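Local structure of transcription regulator (Haloarcula marismortui ATCC 43049, 3CRJ) at residues 19-33 with 54-68. The protein belongs to the TetR family and probably binds regulatory DNA through a helix-turn-helix domain to repress transcription. Residues are numbered along the deposited sequence; the frame is centred on the assembly and turned at random.
Sequences IMQATYRALREHGYA and YYDTKDDLLAAFLDY
Met20 and Phe65 interlock where helix 19-30 and helix 58-68 cross nearly at right angles, each a knob in a hole of the other helix. Selenomethionine Met20 drops among Leu61, Ala64, Phe65 and Tyr68. Its CB sits over the centre of the Tyr68 ring, 3.6 Å from the centroid, a CH-pi contact. Bends at chi2 (-51°) and chi3 (80°) then fold the chain back, laying SE against the backbone of Phe65 and carrying CE to the hydroxyl end of Tyr55. In return, the Phe65 ring reaches between Met20, Thr23, Tyr24 and Leu27. The carbonyl O of Met20 meets the ring edge at CE1, and Leu27 CD1 lies 3.7 Å from Phe65 CE2. Thr23 turns CG2 to Leu61 CD2 and, off-centre, to the Phe65 ring in a CH-pi contact, while its OG1 hydrogen-bonds back to Ile19 O, an oxygen that also takes Thr23 N from the opposite face of its carbonyl plane.

In the TetR fold, this crossing joins the first helix of the DNA-binding domain to helix 58-78, which runs on toward the C-terminal domain, the part that binds the effector in TetR relatives; the predicted helix-turn-helix lies largely between them in sequence. At its end, Ile19 CD1 touches Tyr54 and Ile19 CG2 meets the edge of Tyr55.

Past the C-terminal end of helix 19-30, Leu62 CD1 abuts the in-plane edge of Tyr32 at CE1. The extended Lys58 chain places NZ over one face of that ring, 4.0 Å from its centroid, as a cation-pi contact, with a weak hydrogen bond from Lys58 NZ to Tyr32 O (3.4 Å). Beyond it, Lys120 hydrogen-bonds Tyr32 OH and forms a salt bridge with Asp59 OD1.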
loop_
_atom_site.group_PDB
_atom_site.type_symbol
_atom_site.label_atom_id
_atom_site.label_comp_id
_atom_site.label_asym_id
_atom_site.label_seq_id
_atom_site.Cartn_x
_atom_site.Cartn_y
_atom_site.Cartn_z
ATOM N N ILE A 19 18.877 16.557 -13.764
ATOM C CA ILE A 19 18.660 15.118 -13.984
ATOM C C ILE A 19 17.531 14.547 -13.121
ATOM O O ILE A 19 16.735 13.758 -13.615
ATOM C CB ILE A 19 19.954 14.266 -13.871
ATOM C CG1 ILE A 19 20.874 14.518 -15.083
ATOM C CG2 ILE A 19 19.604 12.786 -13.801
ATOM C CD1 ILE A 19 22.238 13.800 -15.032
HETATM N N MSE A 20 17.455 14.945 -11.847
HETATM C CA MSE A 20 16.335 14.522 -11.012
HETATM C C MSE A 20 15.013 14.962 -11.638
HETATM O O MSE A 20 14.088 14.182 -11.756
HETATM C CB MSE A 20 16.466 15.042 -9.590
HETATM C CG MSE A 20 17.585 14.384 -8.757
HETATM SE SE MSE A 20 17.639 12.398 -8.697
HETATM C CE MSE A 20 18.502 11.977 -10.393
ATOM N N GLN A 21 14.946 16.210 -12.082
ATOM C CA GLN A 21 13.748 16.711 -12.754
ATOM C C GLN A 21 13.370 15.906 -14.001
ATOM O O GLN A 21 12.222 15.516 -14.162
ATOM C CB GLN A 21 13.894 18.195 -13.050
ATOM C CG GLN A 21 13.699 19.039 -11.823
ATOM C CD GLN A 21 14.454 20.339 -11.887
ATOM O OE1 GLN A 21 15.293 20.612 -11.037
ATOM N NE2 GLN A 21 14.169 21.152 -12.897
ATOM N N ALA A 22 14.339 15.635 -14.860
ATOM C CA ALA A 22 14.110 14.785 -16.022
ATOM C C ALA A 22 13.503 13.473 -15.560
ATOM O O ALA A 22 12.509 13.009 -16.133
ATOM C CB ALA A 22 15.398 14.525 -16.762
ATOM N N THR A 23 14.095 12.892 -14.512
ATOM C CA THR A 23 13.636 11.628 -13.941
ATOM C C THR A 23 12.166 11.704 -13.562
ATOM O O THR A 23 11.347 10.927 -14.079
ATOM C CB THR A 23 14.474 11.242 -12.741
ATOM O OG1 THR A 23 15.839 11.484 -13.062
ATOM C CG2 THR A 23 14.297 9.766 -12.417
ATOM N N TYR A 24 11.830 12.660 -12.702
ATOM C CA TYR A 24 10.448 12.914 -12.396
ATOM C C TYR A 24 9.611 12.876 -13.674
ATOM O O TYR A 24 8.657 12.105 -13.745
ATOM C CB TYR A 24 10.277 14.247 -11.695
ATOM C CG TYR A 24 8.839 14.634 -11.513
ATOM C CD1 TYR A 24 8.183 14.402 -10.313
ATOM C CD2 TYR A 24 8.133 15.251 -12.541
ATOM C CE1 TYR A 24 6.836 14.773 -10.139
ATOM C CE2 TYR A 24 6.790 15.624 -12.390
ATOM C CZ TYR A 24 6.149 15.376 -11.193
ATOM O OH TYR A 24 4.831 15.741 -11.052
ATOM N N ARG A 25 9.976 13.678 -14.684
ATOM C CA ARG A 25 9.150 13.806 -15.896
ATOM C C ARG A 25 9.022 12.488 -16.636
ATOM O O ARG A 25 7.955 12.168 -17.153
ATOM C CB ARG A 25 9.664 14.892 -16.841
ATOM C CG ARG A 25 9.329 16.321 -16.410
ATOM C CD ARG A 25 9.577 17.298 -17.546
ATOM N NE ARG A 25 10.977 17.340 -17.999
ATOM C CZ ARG A 25 11.971 17.957 -17.356
ATOM N NH1 ARG A 25 11.747 18.606 -16.219
ATOM N NH2 ARG A 25 13.199 17.928 -17.851
ATOM N N ALA A 26 10.092 11.713 -16.644
ATOM C CA ALA A 26 10.163 10.498 -17.436
ATOM C C ALA A 26 9.381 9.373 -16.748
ATOM O O ALA A 26 8.595 8.642 -17.406
ATOM C CB ALA A 26 11.605 10.108 -17.647
ATOM N N LEU A 27 9.564 9.277 -15.426
ATOM C CA LEU A 27 8.707 8.443 -14.570
ATOM C C LEU A 27 7.222 8.795 -14.692
ATOM O O LEU A 27 6.409 7.892 -14.812
ATOM C CB LEU A 27 9.109 8.554 -13.110
ATOM C CG LEU A 27 10.059 7.551 -12.495
ATOM C CD1 LEU A 27 10.021 7.791 -11.019
ATOM C CD2 LEU A 27 9.679 6.114 -12.796
ATOM N N ARG A 28 6.869 10.083 -14.662
ATOM C CA ARG A 28 5.486 10.475 -14.850
ATOM C C ARG A 28 4.946 9.907 -16.169
ATOM O O ARG A 28 3.845 9.382 -16.209
ATOM C CB ARG A 28 5.284 11.994 -14.783
ATOM C CG ARG A 28 3.878 12.416 -15.161
ATOM C CD ARG A 28 3.665 13.942 -15.344
ATOM N NE ARG A 28 2.230 14.300 -15.258
ATOM C CZ ARG A 28 1.751 15.528 -15.008
ATOM N NH1 ARG A 28 2.566 16.566 -14.812
ATOM N NH2 ARG A 28 0.439 15.730 -14.944
ATOM N N GLU A 29 5.730 9.959 -17.236
ATOM C CA GLU A 29 5.232 9.457 -18.522
ATOM C C GLU A 29 5.221 7.946 -18.674
ATOM O O GLU A 29 4.230 7.390 -19.122
ATOM C CB GLU A 29 6.014 10.032 -19.687
ATOM C CG GLU A 29 5.150 10.108 -20.902
ATOM C CD GLU A 29 5.922 9.861 -22.169
ATOM O OE1 GLU A 29 5.263 9.755 -23.241
ATOM O OE2 GLU A 29 7.170 9.770 -22.093
ATOM N N HIS A 30 6.327 7.291 -18.319
ATOM C CA HIS A 30 6.538 5.887 -18.687
ATOM C C HIS A 30 6.290 4.868 -17.605
ATOM O O HIS A 30 6.219 3.671 -17.903
ATOM C CB HIS A 30 7.952 5.671 -19.176
ATOM C CG HIS A 30 8.297 6.479 -20.377
ATOM N ND1 HIS A 30 7.698 6.278 -21.601
ATOM C CD2 HIS A 30 9.186 7.488 -20.550
ATOM C CE1 HIS A 30 8.210 7.122 -22.481
ATOM N NE2 HIS A 30 9.107 7.875 -21.868
ATOM N N GLY A 31 6.196 5.327 -16.361
ATOM C CA GLY A 31 6.104 4.432 -15.217
ATOM C C GLY A 31 7.460 3.841 -14.890
ATOM O O GLY A 31 8.449 4.090 -15.586
ATOM N N TYR A 32 7.514 3.034 -13.835
ATOM C CA TYR A 32 8.776 2.404 -13.466
ATOM C C TYR A 32 9.263 1.407 -14.523
ATOM O O TYR A 32 10.357 1.539 -15.024
ATOM C CB TYR A 32 8.720 1.739 -12.081
ATOM C CG TYR A 32 9.973 0.936 -11.825
ATOM C CD1 TYR A 32 11.171 1.568 -11.494
ATOM C CD2 TYR A 32 9.975 -0.447 -11.963
ATOM C CE1 TYR A 32 12.339 0.834 -11.305
ATOM C CE2 TYR A 32 11.135 -1.181 -11.778
ATOM C CZ TYR A 32 12.312 -0.535 -11.450
ATOM O OH TYR A 32 13.464 -1.265 -11.263
ATOM N N ALA A 33 8.453 0.416 -14.860
ATOM C CA ALA A 33 8.917 -0.691 -15.708
ATOM C C ALA A 33 9.584 -0.256 -17.032
ATOM O O ALA A 33 10.541 -0.861 -17.502
ATOM C CB ALA A 33 7.771 -1.652 -15.977
ATOM N N TYR A 54 26.893 10.430 -13.963
ATOM C CA TYR A 54 26.535 10.500 -12.553
ATOM C C TYR A 54 25.990 9.199 -11.998
ATOM O O TYR A 54 26.201 8.888 -10.831
ATOM C CB TYR A 54 25.535 11.629 -12.318
ATOM C CG TYR A 54 26.101 12.975 -12.683
ATOM C CD1 TYR A 54 26.958 13.648 -11.812
ATOM C CD2 TYR A 54 25.799 13.571 -13.902
ATOM C CE1 TYR A 54 27.490 14.880 -12.139
ATOM C CE2 TYR A 54 26.325 14.800 -14.243
ATOM C CZ TYR A 54 27.173 15.454 -13.353
ATOM O OH TYR A 54 27.715 16.681 -13.688
ATOM N N TYR A 55 25.275 8.451 -12.829
ATOM C CA TYR A 55 24.673 7.192 -12.416
ATOM C C TYR A 55 24.956 6.086 -13.430
ATOM O O TYR A 55 24.911 6.313 -14.647
ATOM C CB TYR A 55 23.174 7.377 -12.219
ATOM C CG TYR A 55 22.842 8.622 -11.434
ATOM C CD1 TYR A 55 23.048 8.677 -10.053
ATOM C CD2 TYR A 55 22.340 9.748 -12.071
ATOM C CE1 TYR A 55 22.761 9.812 -9.332
ATOM C CE2 TYR A 55 22.043 10.895 -11.356
ATOM C CZ TYR A 55 22.260 10.917 -9.990
ATOM O OH TYR A 55 21.971 12.050 -9.284
ATOM N N ASP A 56 25.241 4.891 -12.924
ATOM C CA ASP A 56 25.642 3.778 -13.771
ATOM C C ASP A 56 24.447 2.924 -14.161
ATOM O O ASP A 56 24.477 2.216 -15.168
ATOM C CB ASP A 56 26.689 2.946 -13.037
ATOM C CG ASP A 56 27.324 3.719 -11.887
ATOM O OD1 ASP A 56 28.580 3.724 -11.779
ATOM O OD2 ASP A 56 26.542 4.348 -11.105
ATOM N N THR A 57 23.384 3.017 -13.369
ATOM C CA THR A 57 22.230 2.170 -13.522
ATOM C C THR A 57 20.977 2.975 -13.348
ATOM O O THR A 57 20.974 3.996 -12.647
ATOM C CB THR A 57 22.246 1.108 -12.447
ATOM O OG1 THR A 57 23.482 0.401 -12.544
ATOM C CG2 THR A 57 21.092 0.119 -12.620
ATOM N N LYS A 58 19.919 2.522 -14.022
ATOM C CA LYS A 58 18.540 2.875 -13.691
ATOM C C LYS A 58 18.350 2.835 -12.169
ATOM O O LYS A 58 17.878 3.807 -11.585
ATOM C CB LYS A 58 17.572 1.899 -14.383
ATOM C CG LYS A 58 16.084 2.239 -14.288
ATOM C CD LYS A 58 15.285 1.266 -15.114
ATOM C CE LYS A 58 13.856 1.111 -14.615
ATOM N NZ LYS A 58 13.263 -0.230 -14.953
ATOM N N ASP A 59 18.753 1.734 -11.539
ATOM C CA ASP A 59 18.589 1.545 -10.097
ATOM C C ASP A 59 19.375 2.522 -9.226
ATOM O O ASP A 59 18.850 3.010 -8.223
ATOM C CB ASP A 59 18.905 0.101 -9.686
ATOM C CG ASP A 59 17.779 -0.861 -10.023
ATOM O OD1 ASP A 59 17.935 -2.067 -9.697
ATOM O OD2 ASP A 59 16.741 -0.417 -10.597
ATOM N N ASP A 60 20.621 2.806 -9.584
ATOM C CA ASP A 60 21.370 3.812 -8.847
ATOM C C ASP A 60 20.631 5.135 -8.927
ATOM O O ASP A 60 20.477 5.850 -7.939
ATOM C CB ASP A 60 22.758 4.001 -9.453
ATOM C CG ASP A 60 23.660 2.803 -9.251
ATOM O OD1 ASP A 60 23.133 1.669 -9.171
ATOM O OD2 ASP A 60 24.900 3.006 -9.196
ATOM N N LEU A 61 20.159 5.434 -10.134
ATOM C CA LEU A 61 19.542 6.704 -10.441
ATOM C C LEU A 61 18.263 6.886 -9.641
ATOM O O LEU A 61 18.011 7.965 -9.116
ATOM C CB LEU A 61 19.276 6.794 -11.938
ATOM C CG LEU A 61 18.902 8.177 -12.455
ATOM C CD1 LEU A 61 19.372 8.312 -13.873
ATOM C CD2 LEU A 61 17.400 8.428 -12.348
ATOM N N LEU A 62 17.476 5.827 -9.524
ATOM C CA LEU A 62 16.223 5.904 -8.794
ATOM C C LEU A 62 16.402 5.863 -7.278
ATOM O O LEU A 62 15.547 6.335 -6.531
ATOM C CB LEU A 62 15.275 4.812 -9.270
ATOM C CG LEU A 62 14.740 4.955 -10.698
ATOM C CD1 LEU A 62 13.934 3.728 -11.065
ATOM C CD2 LEU A 62 13.888 6.233 -10.865
ATOM N N ALA A 63 17.508 5.304 -6.801
ATOM C CA ALA A 63 17.768 5.399 -5.375
ATOM C C ALA A 63 17.970 6.873 -5.067
ATOM O O ALA A 63 17.350 7.409 -4.143
ATOM C CB ALA A 63 18.977 4.585 -4.972
ATOM N N ALA A 64 18.802 7.525 -5.881
ATOM C CA ALA A 64 19.007 8.981 -5.805
ATOM C C ALA A 64 17.675 9.754 -5.892
ATOM O O ALA A 64 17.441 10.670 -5.099
ATOM C CB ALA A 64 19.972 9.438 -6.877
ATOM N N PHE A 65 16.800 9.347 -6.821
ATOM C CA PHE A 65 15.508 9.998 -7.014
ATOM C C PHE A 65 14.615 9.856 -5.788
ATOM O O PHE A 65 13.888 10.787 -5.434
ATOM C CB PHE A 65 14.788 9.487 -8.269
ATOM C CG PHE A 65 13.496 10.215 -8.566
ATOM C CD1 PHE A 65 13.510 11.505 -9.108
ATOM C CD2 PHE A 65 12.267 9.628 -8.289
ATOM C CE1 PHE A 65 12.315 12.187 -9.370
ATOM C CE2 PHE A 65 11.059 10.310 -8.550
ATOM C CZ PHE A 65 11.092 11.591 -9.088
ATOM N N LEU A 66 14.659 8.704 -5.127
ATOM C CA LEU A 66 13.978 8.608 -3.851
ATOM C C LEU A 66 14.559 9.628 -2.849
ATOM O O LEU A 66 13.809 10.428 -2.265
ATOM C CB LEU A 66 13.983 7.175 -3.328
ATOM C CG LEU A 66 13.054 6.256 -4.148
ATOM C CD1 LEU A 66 13.197 4.795 -3.749
ATOM C CD2 LEU A 66 11.619 6.682 -4.051
ATOM N N ASP A 67 15.888 9.647 -2.706
ATOM C CA ASP A 67 16.561 10.592 -1.795
ATOM C C ASP A 67 16.140 12.016 -2.083
ATOM O O ASP A 67 15.922 12.816 -1.162
ATOM C CB ASP A 67 18.080 10.485 -1.905
ATOM C CG ASP A 67 18.600 9.129 -1.474
ATOM O OD1 ASP A 67 19.708 8.773 -1.925
ATOM O OD2 ASP A 67 17.902 8.421 -0.691
ATOM N N TYR A 68 16.009 12.298 -3.377
ATOM C CA TYR A 68 15.533 13.578 -3.860
ATOM C C TYR A 68 14.114 13.876 -3.386
ATOM O O TYR A 68 13.868 14.954 -2.878
ATOM C CB TYR A 68 15.665 13.629 -5.382
ATOM C CG TYR A 68 14.961 14.754 -6.071
ATOM C CD1 TYR A 68 15.557 16.004 -6.193
ATOM C CD2 TYR A 68 13.706 14.556 -6.653
ATOM C CE1 TYR A 68 14.900 17.048 -6.869
ATOM C CE2 TYR A 68 13.035 15.577 -7.312
ATOM C CZ TYR A 68 13.628 16.826 -7.424
ATOM O OH TYR A 68 12.963 17.843 -8.091
#